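Local coordinates for protein malate oxidoreductase (Thermotoga maritima, PDB 1VL6) that probably catalyses the NAD-dependent oxidative decarboxylation of malate to pyruvate, as expected of a malic enzyme, at residues Asp265-Pro278 and Pro288-Asp301. Residues are numbered along the deposited sequence; the frame is centred on the assembly and turned at random.
Sequences DFFIGVSRGNILKP and PVIFALANPVPEID
The hydrogen bond from Phe-291 N to Phe-267 O (2.9 Å, 172° at the hydrogen) helps join strand 266-269 to strand 289-292, two parallel neighbours in the sheet of the NAD-binding domain, and the pair illustrates how a Rossmann-type sheet fastens the loops at the C-terminal ends of its strands. Backbone bonds alternate along the pair: Val-289 N to Asp-265 O, Phe-267 N to Val-289 O, then the bond already named, Gly-269 N to Phe-291 O and Leu-293 N to Gly-269 O. Beyond the strands, Asn-274 N reaches Pro-298 O at 3.0 Å and Leu-276 N approaches Glu-299 O from above the carbonyl plane at 3.1 Å. A water donates to both Asn-274 OD1 and Pro-298 O.

Apolar packing lies on both sides of the sheet. Phe-266 CD2 rests 3.5 Å from Val-289 CB, and Ile-268 CD1 meets Phe-291 CD2; helix 166-186 packs on Phe-266 and Phe-291. On the other side the Phe-267 ring carries Leu-276 CD1 over its centre, while Glu-299 CG sits at the ring edge, 3.9 Å from CZ.

Glu-299 makes the direct side-chain hydrogen bonds of the contact. Its chain bends about CB-CG (chi2 89°), bringing the carboxylate to the loops that follow the two strands: OE1 accepts Ala-294 N on its syn side at 2.9 Å, and OE2, less surely placed, accepts Ser-271 OG. With an alanine here, Ala-294 N is likely to lose its acceptor and the Ser-271 hydroxyl this partner, and a gap would probably open beside the Phe-267 ring. One carboxylate thus links the loop after strand 289-292, through Ala-294, to the loop after strand 266-269, through Ser-271, the second link being the less certain.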
loop_
_atom_site.group_PDB
_atom_site.type_symbol
_atom_site.label_atom_id
_atom_site.label_comp_id
_atom_site.label_asym_id
_atom_site.label_seq_id
_atom_site.Cartn_x
_atom_site.Cartn_y
_atom_site.Cartn_z
ATOM N N ASP A 265 -8.272 -48.177 -12.544
ATOM C CA ASP A 265 -9.367 -47.335 -12.101
ATOM C C ASP A 265 -9.052 -45.851 -12.195
ATOM O O ASP A 265 -9.950 -45.033 -12.390
ATOM C CB ASP A 265 -9.684 -47.671 -10.660
ATOM C CG ASP A 265 -10.121 -49.094 -10.505
ATOM O OD1 ASP A 265 -11.324 -49.330 -10.755
ATOM O OD2 ASP A 265 -9.341 -50.026 -10.179
ATOM N N PHE A 266 -7.779 -45.498 -12.022
ATOM C CA PHE A 266 -7.366 -44.102 -12.133
ATOM C C PHE A 266 -6.116 -44.009 -12.966
ATOM O O PHE A 266 -5.265 -44.929 -12.957
ATOM C CB PHE A 266 -7.069 -43.520 -10.770
ATOM C CG PHE A 266 -8.270 -43.441 -9.862
ATOM C CD1 PHE A 266 -8.797 -44.583 -9.292
ATOM C CD2 PHE A 266 -8.818 -42.221 -9.529
ATOM C CE1 PHE A 266 -9.856 -44.519 -8.434
ATOM C CE2 PHE A 266 -9.881 -42.156 -8.678
ATOM C CZ PHE A 266 -10.415 -43.294 -8.135
ATOM N N PHE A 267 -6.023 -42.919 -13.724
ATOM C CA PHE A 267 -4.788 -42.538 -14.352
ATOM C C PHE A 267 -4.488 -41.191 -13.780
ATOM O O PHE A 267 -5.359 -40.297 -13.810
ATOM C CB PHE A 267 -4.917 -42.442 -15.878
ATOM C CG PHE A 267 -3.786 -41.671 -16.557
ATOM C CD1 PHE A 267 -2.616 -42.311 -16.937
ATOM C CD2 PHE A 267 -3.886 -40.326 -16.771
ATOM C CE1 PHE A 267 -1.600 -41.621 -17.527
ATOM C CE2 PHE A 267 -2.847 -39.629 -17.348
ATOM C CZ PHE A 267 -1.710 -40.277 -17.731
ATOM N N ILE A 268 -3.263 -41.035 -13.268
ATOM C CA ILE A 268 -2.767 -39.735 -12.892
ATOM C C ILE A 268 -1.502 -39.423 -13.652
ATOM O O ILE A 268 -0.446 -40.046 -13.457
ATOM C CB ILE A 268 -2.497 -39.701 -11.437
ATOM C CG1 ILE A 268 -3.731 -40.249 -10.689
ATOM C CG2 ILE A 268 -2.234 -38.305 -11.037
ATOM C CD1 ILE A 268 -3.739 -39.957 -9.209
ATOM N N GLY A 269 -1.617 -38.438 -14.526
ATOM C CA GLY A 269 -0.534 -38.054 -15.380
ATOM C C GLY A 269 -0.033 -36.681 -15.064
ATOM O O GLY A 269 -0.796 -35.704 -14.983
ATOM N N VAL A 270 1.281 -36.602 -14.927
ATOM C CA VAL A 270 1.945 -35.377 -14.554
ATOM C C VAL A 270 3.182 -35.426 -15.449
ATOM O O VAL A 270 4.291 -35.512 -14.973
ATOM C CB VAL A 270 2.006 -35.486 -12.979
ATOM C CG1 VAL A 270 3.191 -36.218 -12.431
ATOM C CG2 VAL A 270 1.725 -34.234 -12.292
ATOM N N SER A 271 2.936 -35.412 -16.778
ATOM C CA SER A 271 3.896 -35.834 -17.790
ATOM C C SER A 271 3.850 -35.024 -19.107
ATOM O O SER A 271 4.201 -33.896 -19.128
ATOM C CB SER A 271 3.722 -37.356 -18.055
ATOM O OG SER A 271 2.511 -37.706 -18.762
ATOM N N ARG A 272 3.473 -35.622 -20.217
ATOM C CA ARG A 272 3.495 -34.930 -21.501
ATOM C C ARG A 272 2.111 -34.885 -22.172
ATOM O O ARG A 272 1.144 -35.524 -21.725
ATOM C CB ARG A 272 4.493 -35.623 -22.420
ATOM C CG ARG A 272 5.934 -35.507 -21.889
ATOM C CD ARG A 272 6.937 -36.319 -22.664
ATOM N NE ARG A 272 6.509 -37.719 -22.754
ATOM C CZ ARG A 272 6.151 -38.352 -23.885
ATOM N NH1 ARG A 272 6.168 -37.731 -25.072
ATOM N NH2 ARG A 272 5.774 -39.627 -23.824
ATOM N N GLY A 273 2.010 -34.113 -23.238
ATOM C CA GLY A 273 0.713 -33.885 -23.880
ATOM C C GLY A 273 0.341 -34.943 -24.930
ATOM O O GLY A 273 1.199 -35.527 -25.604
ATOM N N ASN A 274 -0.963 -35.194 -25.026
ATOM C CA ASN A 274 -1.525 -36.093 -26.014
ATOM C C ASN A 274 -0.818 -37.435 -26.116
ATOM O O ASN A 274 -0.444 -37.848 -27.184
ATOM C CB ASN A 274 -1.634 -35.372 -27.383
ATOM C CG ASN A 274 -2.586 -34.163 -27.326
ATOM O OD1 ASN A 274 -3.682 -34.240 -26.772
ATOM N ND2 ASN A 274 -2.154 -33.037 -27.890
ATOM N N ILE A 275 -0.684 -38.132 -25.008
ATOM C CA ILE A 275 -0.061 -39.452 -25.031
ATOM C C ILE A 275 -1.007 -40.582 -24.720
ATOM O O ILE A 275 -0.686 -41.708 -25.006
ATOM C CB ILE A 275 1.142 -39.562 -24.072
ATOM C CG1 ILE A 275 0.715 -39.264 -22.636
ATOM C CG2 ILE A 275 2.274 -38.683 -24.534
ATOM C CD1 ILE A 275 1.829 -39.437 -21.679
ATOM N N LEU A 276 -2.132 -40.300 -24.069
ATOM C CA LEU A 276 -3.096 -41.334 -23.718
ATOM C C LEU A 276 -4.157 -41.434 -24.813
ATOM O O LEU A 276 -4.965 -40.531 -24.977
ATOM C CB LEU A 276 -3.698 -40.987 -22.363
ATOM C CG LEU A 276 -4.358 -42.135 -21.630
ATOM C CD1 LEU A 276 -4.517 -41.797 -20.126
ATOM C CD2 LEU A 276 -5.694 -42.453 -22.281
ATOM N N LYS A 277 -4.125 -42.507 -25.592
ATOM C CA LYS A 277 -5.068 -42.642 -26.721
ATOM C C LYS A 277 -6.490 -42.927 -26.187
ATOM O O LYS A 277 -6.684 -43.675 -25.209
ATOM C CB LYS A 277 -4.608 -43.706 -27.730
ATOM C CG LYS A 277 -3.365 -43.275 -28.454
ATOM C CD LYS A 277 -2.995 -44.129 -29.684
ATOM C CE LYS A 277 -2.066 -43.338 -30.632
ATOM N NZ LYS A 277 -1.910 -43.925 -32.004
ATOM N N PRO A 278 -7.502 -42.324 -26.808
ATOM C CA PRO A 278 -8.870 -42.440 -26.304
ATOM C C PRO A 278 -9.331 -43.884 -26.190
ATOM O O PRO A 278 -9.930 -44.238 -25.214
ATOM C CB PRO A 278 -9.689 -41.721 -27.370
ATOM C CG PRO A 278 -8.823 -41.684 -28.550
ATOM C CD PRO A 278 -7.442 -41.551 -28.048
ATOM N N PRO A 288 -13.926 -45.035 -15.101
ATOM C CA PRO A 288 -12.545 -44.626 -14.994
ATOM C C PRO A 288 -12.363 -43.136 -14.779
ATOM O O PRO A 288 -13.146 -42.311 -15.286
ATOM C CB PRO A 288 -11.986 -45.008 -16.347
ATOM C CG PRO A 288 -13.145 -44.951 -17.262
ATOM C CD PRO A 288 -14.241 -45.515 -16.457
ATOM N N VAL A 289 -11.312 -42.806 -14.040
ATOM C CA VAL A 289 -11.007 -41.467 -13.668
ATOM C C VAL A 289 -9.667 -41.120 -14.249
ATOM O O VAL A 289 -8.713 -41.937 -14.146
ATOM C CB VAL A 289 -10.947 -41.313 -12.147
ATOM C CG1 VAL A 289 -10.435 -39.896 -11.758
ATOM C CG2 VAL A 289 -12.297 -41.509 -11.591
ATOM N N ILE A 290 -9.610 -39.932 -14.868
ATOM C CA ILE A 290 -8.462 -39.462 -15.651
ATOM C C ILE A 290 -8.079 -38.064 -15.141
ATOM O O ILE A 290 -8.840 -37.082 -15.361
ATOM C CB ILE A 290 -8.850 -39.316 -17.139
ATOM C CG1 ILE A 290 -9.364 -40.623 -17.729
ATOM C CG2 ILE A 290 -7.681 -38.751 -17.987
ATOM C CD1 ILE A 290 -8.393 -41.668 -17.835
ATOM N N PHE A 291 -6.944 -37.990 -14.427
ATOM C CA PHE A 291 -6.379 -36.739 -13.982
ATOM C C PHE A 291 -5.257 -36.545 -15.007
ATOM O O PHE A 291 -4.228 -37.271 -14.960
ATOM C CB PHE A 291 -5.776 -36.858 -12.571
ATOM C CG PHE A 291 -6.766 -36.926 -11.418
ATOM C CD1 PHE A 291 -8.131 -37.028 -11.594
ATOM C CD2 PHE A 291 -6.279 -36.980 -10.108
ATOM C CE1 PHE A 291 -8.986 -37.113 -10.492
ATOM C CE2 PHE A 291 -7.126 -37.058 -9.000
ATOM C CZ PHE A 291 -8.477 -37.121 -9.196
ATOM N N ALA A 292 -5.447 -35.637 -15.952
ATOM C CA ALA A 292 -4.435 -35.446 -16.972
ATOM C C ALA A 292 -3.864 -34.086 -16.767
ATOM O O ALA A 292 -4.353 -33.110 -17.333
ATOM C CB ALA A 292 -5.023 -35.604 -18.376
ATOM N N LEU A 293 -2.804 -34.037 -15.972
ATOM C CA LEU A 293 -2.287 -32.780 -15.429
ATOM C C LEU A 293 -1.022 -32.283 -16.151
ATOM O O LEU A 293 -0.424 -31.292 -15.763
ATOM C CB LEU A 293 -2.010 -32.936 -13.928
ATOM C CG LEU A 293 -3.118 -33.643 -13.136
ATOM C CD1 LEU A 293 -2.799 -33.783 -11.704
ATOM C CD2 LEU A 293 -4.389 -32.921 -13.299
ATOM N N ALA A 294 -0.607 -32.917 -17.222
ATOM C CA ALA A 294 0.518 -32.328 -17.971
ATOM C C ALA A 294 0.241 -30.860 -18.283
ATOM O O ALA A 294 -0.858 -30.489 -18.670
ATOM C CB ALA A 294 0.796 -33.087 -19.248
ATOM N N ASN A 295 1.268 -30.047 -18.135
ATOM C CA ASN A 295 1.168 -28.632 -18.369
ATOM C C ASN A 295 2.126 -28.245 -19.474
ATOM O O ASN A 295 3.312 -28.540 -19.392
ATOM C CB ASN A 295 1.423 -27.915 -17.010
ATOM C CG ASN A 295 2.322 -26.678 -17.101
ATOM O OD1 ASN A 295 2.174 -25.852 -17.993
ATOM N ND2 ASN A 295 3.227 -26.532 -16.125
ATOM N N PRO A 296 1.652 -27.550 -20.494
ATOM C CA PRO A 296 0.329 -27.004 -20.564
ATOM C C PRO A 296 -0.706 -27.815 -21.341
ATOM O O PRO A 296 -1.893 -27.491 -21.207
ATOM C CB PRO A 296 0.577 -25.669 -21.282
ATOM C CG PRO A 296 1.678 -25.957 -22.195
ATOM C CD PRO A 296 2.451 -27.138 -21.658
ATOM N N VAL A 297 -0.297 -28.790 -22.166
ATOM C CA VAL A 297 -1.254 -29.643 -22.853
ATOM C C VAL A 297 -1.503 -30.921 -22.051
ATOM O O VAL A 297 -0.543 -31.606 -21.702
ATOM C CB VAL A 297 -0.734 -30.117 -24.139
ATOM C CG1 VAL A 297 -1.837 -30.870 -24.880
ATOM C CG2 VAL A 297 -0.191 -28.953 -24.946
ATOM N N PRO A 298 -2.757 -31.270 -21.753
ATOM C CA PRO A 298 -3.022 -32.509 -20.994
ATOM C C PRO A 298 -2.663 -33.775 -21.750
ATOM O O PRO A 298 -2.612 -33.743 -22.981
ATOM C CB PRO A 298 -4.531 -32.442 -20.724
ATOM C CG PRO A 298 -4.856 -30.964 -20.849
ATOM C CD PRO A 298 -4.011 -30.518 -21.986
ATOM N N GLU A 299 -2.428 -34.867 -20.993
ATOM C CA GLU A 299 -2.107 -36.180 -21.555
ATOM C C GLU A 299 -3.171 -36.665 -22.566
ATOM O O GLU A 299 -2.846 -37.383 -23.531
ATOM C CB GLU A 299 -1.910 -37.230 -20.459
ATOM C CG GLU A 299 -0.541 -37.141 -19.787
ATOM C CD GLU A 299 -0.495 -36.202 -18.583
ATOM O OE1 GLU A 299 -1.424 -35.387 -18.427
ATOM O OE2 GLU A 299 0.501 -36.274 -17.801
ATOM N N ILE A 300 -4.425 -36.261 -22.346
ATOM C CA ILE A 300 -5.460 -36.451 -23.352
ATOM C C ILE A 300 -6.403 -35.304 -23.285
ATOM O O ILE A 300 -6.613 -34.787 -22.210
ATOM C CB ILE A 300 -6.209 -37.764 -23.130
ATOM C CG1 ILE A 300 -7.301 -37.941 -24.186
ATOM C CG2 ILE A 300 -6.808 -37.795 -21.751
ATOM C CD1 ILE A 300 -7.934 -39.354 -24.175
ATOM N N ASP A 301 -6.954 -34.888 -24.425
ATOM C CA ASP A 301 -7.901 -33.797 -24.443
ATOM C C ASP A 301 -9.078 -34.187 -23.562
ATOM O O ASP A 301 -9.542 -35.303 -23.641
ATOM C CB ASP A 301 -8.373 -33.495 -25.852
ATOM C CG ASP A 301 -9.470 -32.451 -25.877
ATOM O OD1 ASP A 301 -9.191 -31.248 -25.618
ATOM O OD2 ASP A 301 -10.654 -32.771 -26.095
HETATM O O HOH W 1 -4.738 -32.504 -24.657
#